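Local coordinates for putative carboxylesterase (Lactobacillus plantarum WCFS1, PDB 3BJR), which probably hydrolyses carboxylic ester bonds as an alpha/beta-hydrolase-type carboxylesterase, its natural substrate not being established, at residues L27-H39 with A77-T89. Sequence-based numbering, arbitrary orientation.
Sequences LTATCAQLTGYLH and AGHGYQAFYLEYT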
loop_
_atom_site.group_PDB
_atom_site.type_symbol
_atom_site.label_atom_id
_atom_site.label_comp_id
_atom_site.label_asym_id
_atom_site.label_seq_id
_atom_site.Cartn_x
_atom_site.Cartn_y
_atom_site.Cartn_z
ATOM N N LEU A 27 -0.910 33.240 -11.741
ATOM C CA LEU A 27 -0.648 33.487 -10.343
ATOM C C LEU A 27 0.298 34.664 -10.268
ATOM O O LEU A 27 1.011 34.953 -11.207
ATOM C CB LEU A 27 -0.121 32.213 -9.660
ATOM C CG LEU A 27 -1.111 31.047 -9.628
ATOM C CD1 LEU A 27 -0.432 29.742 -9.289
ATOM C CD2 LEU A 27 -2.271 31.362 -8.651
ATOM N N THR A 28 0.267 35.374 -9.153
ATOM C CA THR A 28 1.066 36.557 -8.976
ATOM C C THR A 28 2.507 36.225 -8.690
ATOM O O THR A 28 2.780 35.276 -7.973
ATOM C CB THR A 28 0.497 37.406 -7.817
ATOM O OG1 THR A 28 -0.763 37.947 -8.235
ATOM C CG2 THR A 28 1.441 38.580 -7.431
ATOM N N ALA A 29 3.409 37.036 -9.255
ATOM C CA ALA A 29 4.863 36.931 -9.083
ATOM C C ALA A 29 5.429 35.591 -9.545
ATOM O O ALA A 29 6.395 35.093 -8.975
ATOM C CB ALA A 29 5.256 37.223 -7.620
ATOM N N THR A 30 4.823 35.018 -10.579
ATOM C CA THR A 30 5.237 33.753 -11.115
ATOM C C THR A 30 4.678 33.585 -12.520
ATOM O O THR A 30 3.711 34.282 -12.922
ATOM C CB THR A 30 4.770 32.580 -10.207
ATOM O OG1 THR A 30 5.223 31.350 -10.767
ATOM C CG2 THR A 30 3.225 32.566 -10.015
ATOM N N CYS A 31 5.292 32.707 -13.302
ATOM C CA CYS A 31 4.767 32.412 -14.627
ATOM C C CYS A 31 3.729 31.296 -14.474
ATOM O O CYS A 31 2.979 31.005 -15.404
ATOM C CB CYS A 31 5.877 31.973 -15.567
ATOM S SG CYS A 31 6.652 30.471 -15.025
ATOM N N ALA A 32 3.665 30.686 -13.297
ATOM C CA ALA A 32 2.707 29.613 -13.050
ATOM C C ALA A 32 1.276 30.095 -13.318
ATOM O O ALA A 32 0.937 31.264 -13.097
ATOM C CB ALA A 32 2.855 29.065 -11.659
ATOM N N GLN A 33 0.465 29.157 -13.783
ATOM C CA GLN A 33 -0.913 29.421 -14.063
ATOM C C GLN A 33 -1.745 28.330 -13.463
ATOM O O GLN A 33 -1.254 27.241 -13.105
ATOM C CB GLN A 33 -1.149 29.545 -15.560
ATOM C CG GLN A 33 -0.356 30.680 -16.137
ATOM C CD GLN A 33 -0.827 31.087 -17.478
ATOM O OE1 GLN A 33 -1.188 30.248 -18.292
ATOM N NE2 GLN A 33 -0.822 32.385 -17.729
ATOM N N LEU A 34 -2.992 28.698 -13.228
ATOM C CA LEU A 34 -3.974 27.780 -12.696
ATOM C C LEU A 34 -5.193 27.694 -13.605
ATOM O O LEU A 34 -5.650 28.698 -14.151
ATOM C CB LEU A 34 -4.367 28.284 -11.317
ATOM C CG LEU A 34 -5.087 27.457 -10.279
ATOM C CD1 LEU A 34 -4.263 26.257 -9.861
ATOM C CD2 LEU A 34 -5.392 28.411 -9.104
ATOM N N THR A 35 -5.673 26.468 -13.817
ATOM C CA THR A 35 -6.886 26.225 -14.582
ATOM C C THR A 35 -7.852 25.568 -13.625
ATOM O O THR A 35 -7.453 24.674 -12.864
ATOM C CB THR A 35 -6.629 25.327 -15.753
ATOM O OG1 THR A 35 -5.706 25.995 -16.609
ATOM C CG2 THR A 35 -7.950 24.945 -16.495
ATOM N N GLY A 36 -9.108 25.999 -13.648
ATOM C CA GLY A 36 -10.110 25.441 -12.745
ATOM C C GLY A 36 -11.365 25.004 -13.451
ATOM O O GLY A 36 -11.765 25.581 -14.460
ATOM N N TYR A 37 -11.977 23.968 -12.917
ATOM C CA TYR A 37 -13.234 23.400 -13.418
ATOM C C TYR A 37 -14.203 23.440 -12.234
ATOM O O TYR A 37 -14.032 22.715 -11.219
ATOM C CB TYR A 37 -12.995 21.961 -13.904
ATOM C CG TYR A 37 -11.997 21.890 -15.032
ATOM C CD1 TYR A 37 -12.364 22.243 -16.320
ATOM C CD2 TYR A 37 -10.693 21.490 -14.819
ATOM C CE1 TYR A 37 -11.460 22.186 -17.355
ATOM C CE2 TYR A 37 -9.773 21.449 -15.859
ATOM C CZ TYR A 37 -10.171 21.790 -17.123
ATOM O OH TYR A 37 -9.302 21.759 -18.166
ATOM N N LEU A 38 -15.205 24.303 -12.350
ATOM C CA LEU A 38 -16.128 24.566 -11.254
ATOM C C LEU A 38 -17.541 24.143 -11.565
ATOM O O LEU A 38 -18.031 24.434 -12.627
ATOM C CB LEU A 38 -16.097 26.065 -10.908
ATOM C CG LEU A 38 -14.755 26.683 -10.511
ATOM C CD1 LEU A 38 -14.956 28.159 -10.249
ATOM C CD2 LEU A 38 -14.194 26.009 -9.295
ATOM N N HIS A 39 -18.186 23.429 -10.643
ATOM C CA HIS A 39 -19.597 23.026 -10.848
ATOM C C HIS A 39 -20.577 24.211 -10.759
ATOM O O HIS A 39 -20.573 24.932 -9.746
ATOM C CB HIS A 39 -19.963 21.981 -9.815
ATOM C CG HIS A 39 -19.206 20.702 -9.971
ATOM N ND1 HIS A 39 -19.627 19.694 -10.810
ATOM C CD2 HIS A 39 -18.042 20.274 -9.418
ATOM C CE1 HIS A 39 -18.779 18.686 -10.739
ATOM N NE2 HIS A 39 -17.797 19.019 -9.915
ATOM N N ALA A 77 -13.469 15.953 -10.515
ATOM C CA ALA A 77 -14.585 16.838 -10.794
ATOM C C ALA A 77 -15.866 16.039 -10.868
ATOM O O ALA A 77 -16.884 16.427 -10.309
ATOM C CB ALA A 77 -14.340 17.593 -12.089
ATOM N N GLY A 78 -15.774 14.874 -11.502
ATOM C CA GLY A 78 -16.894 13.968 -11.678
ATOM C C GLY A 78 -17.389 13.318 -10.414
ATOM O O GLY A 78 -18.460 12.720 -10.435
ATOM N N HIS A 79 -16.638 13.426 -9.325
ATOM C CA HIS A 79 -17.029 12.858 -8.030
ATOM C C HIS A 79 -17.195 13.941 -6.949
ATOM O O HIS A 79 -16.805 13.736 -5.796
ATOM C CB HIS A 79 -16.018 11.805 -7.570
ATOM C CG HIS A 79 -15.951 10.608 -8.464
ATOM N ND1 HIS A 79 -15.091 10.533 -9.541
ATOM C CD2 HIS A 79 -16.648 9.449 -8.457
ATOM C CE1 HIS A 79 -15.274 9.386 -10.168
ATOM N NE2 HIS A 79 -16.216 8.712 -9.532
ATOM N N GLY A 80 -17.721 15.099 -7.345
ATOM C CA GLY A 80 -18.063 16.177 -6.410
ATOM C C GLY A 80 -16.997 17.124 -5.933
ATOM O O GLY A 80 -17.113 17.658 -4.852
ATOM N N TYR A 81 -15.952 17.325 -6.724
ATOM C CA TYR A 81 -14.891 18.220 -6.367
ATOM C C TYR A 81 -14.846 19.366 -7.323
ATOM O O TYR A 81 -15.217 19.217 -8.470
ATOM C CB TYR A 81 -13.530 17.501 -6.420
ATOM C CG TYR A 81 -13.339 16.518 -5.293
ATOM C CD1 TYR A 81 -13.911 15.259 -5.347
ATOM C CD2 TYR A 81 -12.616 16.856 -4.170
ATOM C CE1 TYR A 81 -13.750 14.361 -4.304
ATOM C CE2 TYR A 81 -12.464 15.965 -3.130
ATOM C CZ TYR A 81 -13.058 14.720 -3.206
ATOM O OH TYR A 81 -12.924 13.791 -2.190
ATOM N N GLN A 82 -14.455 20.531 -6.829
ATOM C CA GLN A 82 -14.078 21.622 -7.717
ATOM C C GLN A 82 -12.655 21.176 -8.055
ATOM O O GLN A 82 -11.899 20.804 -7.167
ATOM C CB GLN A 82 -14.103 22.978 -7.018
ATOM C CG GLN A 82 -15.480 23.457 -6.446
ATOM C CD GLN A 82 -16.552 23.731 -7.472
ATOM O OE1 GLN A 82 -16.782 22.929 -8.344
ATOM N NE2 GLN A 82 -17.237 24.866 -7.350
ATOM N N ALA A 83 -12.268 21.152 -9.321
ATOM C CA ALA A 83 -10.941 20.606 -9.667
ATOM C C ALA A 83 -10.082 21.598 -10.409
ATOM O O ALA A 83 -10.561 22.239 -11.337
ATOM C CB ALA A 83 -11.113 19.353 -10.471
ATOM N N PHE A 84 -8.826 21.745 -9.990
ATOM C CA PHE A 84 -7.899 22.655 -10.650
ATOM C C PHE A 84 -6.644 21.917 -11.093
ATOM O O PHE A 84 -6.336 20.819 -10.600
ATOM C CB PHE A 84 -7.431 23.738 -9.676
ATOM C CG PHE A 84 -8.514 24.650 -9.183
ATOM C CD1 PHE A 84 -9.429 24.225 -8.242
ATOM C CD2 PHE A 84 -8.600 25.960 -9.660
ATOM C CE1 PHE A 84 -10.425 25.084 -7.808
ATOM C CE2 PHE A 84 -9.581 26.810 -9.228
ATOM C CZ PHE A 84 -10.498 26.375 -8.304
ATOM N N TYR A 85 -5.924 22.486 -12.055
ATOM C CA TYR A 85 -4.586 21.983 -12.354
ATOM C C TYR A 85 -3.612 23.128 -12.396
ATOM O O TYR A 85 -3.961 24.226 -12.784
ATOM C CB TYR A 85 -4.507 21.075 -13.589
ATOM C CG TYR A 85 -4.746 21.650 -14.939
ATOM C CD1 TYR A 85 -3.768 22.363 -15.590
ATOM C CD2 TYR A 85 -5.903 21.373 -15.629
ATOM C CE1 TYR A 85 -3.934 22.815 -16.857
ATOM C CE2 TYR A 85 -6.073 21.836 -16.938
ATOM C CZ TYR A 85 -5.089 22.553 -17.540
ATOM O OH TYR A 85 -5.265 23.045 -18.836
ATOM N N LEU A 86 -2.400 22.855 -11.898
ATOM C CA LEU A 86 -1.336 23.847 -11.827
ATOM C C LEU A 86 -0.274 23.639 -12.883
ATOM O O LEU A 86 0.372 22.614 -12.889
ATOM C CB LEU A 86 -0.666 23.790 -10.421
ATOM C CG LEU A 86 0.482 24.774 -10.139
ATOM C CD1 LEU A 86 0.023 26.237 -10.207
ATOM C CD2 LEU A 86 1.112 24.409 -8.828
ATOM N N GLU A 87 -0.101 24.619 -13.767
ATOM C CA GLU A 87 1.019 24.671 -14.670
ATOM C C GLU A 87 2.107 25.464 -13.907
ATOM O O GLU A 87 2.084 26.672 -13.847
ATOM C CB GLU A 87 0.657 25.349 -15.986
ATOM C CG GLU A 87 -0.374 24.600 -16.782
ATOM C CD GLU A 87 -0.681 25.286 -18.096
ATOM O OE1 GLU A 87 0.217 25.282 -18.949
ATOM O OE2 GLU A 87 -1.800 25.810 -18.278
ATOM N N TYR A 88 2.997 24.738 -13.253
ATOM C CA TYR A 88 4.073 25.318 -12.461
ATOM C C TYR A 88 5.309 25.716 -13.264
ATOM O O TYR A 88 5.422 25.418 -14.449
ATOM C CB TYR A 88 4.461 24.362 -11.331
ATOM C CG TYR A 88 4.723 22.901 -11.736
ATOM C CD1 TYR A 88 5.948 22.494 -12.270
ATOM C CD2 TYR A 88 3.758 21.930 -11.548
ATOM C CE1 TYR A 88 6.171 21.169 -12.616
ATOM C CE2 TYR A 88 3.981 20.602 -11.908
ATOM C CZ TYR A 88 5.183 20.230 -12.458
ATOM O OH TYR A 88 5.411 18.927 -12.795
ATOM N N THR A 89 6.213 26.434 -12.598
ATOM C CA THR A 89 7.472 26.894 -13.199
ATOM C C THR A 89 8.294 25.728 -13.710
ATOM O O THR A 89 8.450 24.708 -13.024
ATOM C CB THR A 89 8.317 27.697 -12.185
ATOM O OG1 THR A 89 7.492 28.724 -11.659
ATOM C CG2 THR A 89 9.564 28.320 -12.832
HETATM O O HOH W 1 8.005 31.474 -12.153
HETATM O O HOH W 2 -3.288 28.270 -19.536
HETATM O O HOH W 3 -3.289 26.198 -16.079
HETATM O O HOH W 4 -7.121 21.932 -20.722
#
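Thr35 lies against the ring of Tyr85 in a CH-pi contact, its CB 3.7 Å from the ring centroid and almost on the ring normal. The ring reaches this place because CG of Tyr85 sits between its own backbone N and carbonyl carbon (chi1 68°), folding the side chain toward strand 33-38. Tyr37 meets the same ring at its edge, OH 3.5 Å from CE2 of Tyr85, and helix 66-77 packs on both tyrosines. Farther along this face, a water donates to Glu87 OE2, its oxygen 2.7 Å from OE2, and also lies very close to Thr35 OG1; Thr35 OG1 is also bonded to Lys24 of the neighbouring strand 21-26.

On the other face, the ring of Phe84 lies close to Gly36, its CD2 3.5 Å from Gly36 CA. Leu34 CG and Leu38 CD2 touch the same ring at CD2 and CZ, while Leu86 CD1 meets Leu27 CD1 at 3.7 Å. Helix 100-114 packs on Leu27 and Leu34 here.

At one end, the bent side chain of Gln82 (chi2 -65°) turns OE1 to His39 N, which approaches in the amide plane on a lone pair at 2.7 Å, a nearly straight bond; Gln82 NE2 is hydrogen-bonded to Trp119 O. His39 NE2 points between Ala77 O and Tyr81 O, bonding weakly to each at the ring edge. At the other end, Thr30 OG1 accepts from Ala32 N in an ST turn, and Asp104 binds both Thr30 and Thr89 through their hydroxyls.

Paired backbone bonds at Gln33-Glu87, Thr35-Tyr85 and Tyr37-Ala83 fix the antiparallel register. Strand 33-38 thus joins the antiparallel edge of the sheet to its parallel part, between helices on both faces, as is characteristic of the alpha/beta-hydrolase fold.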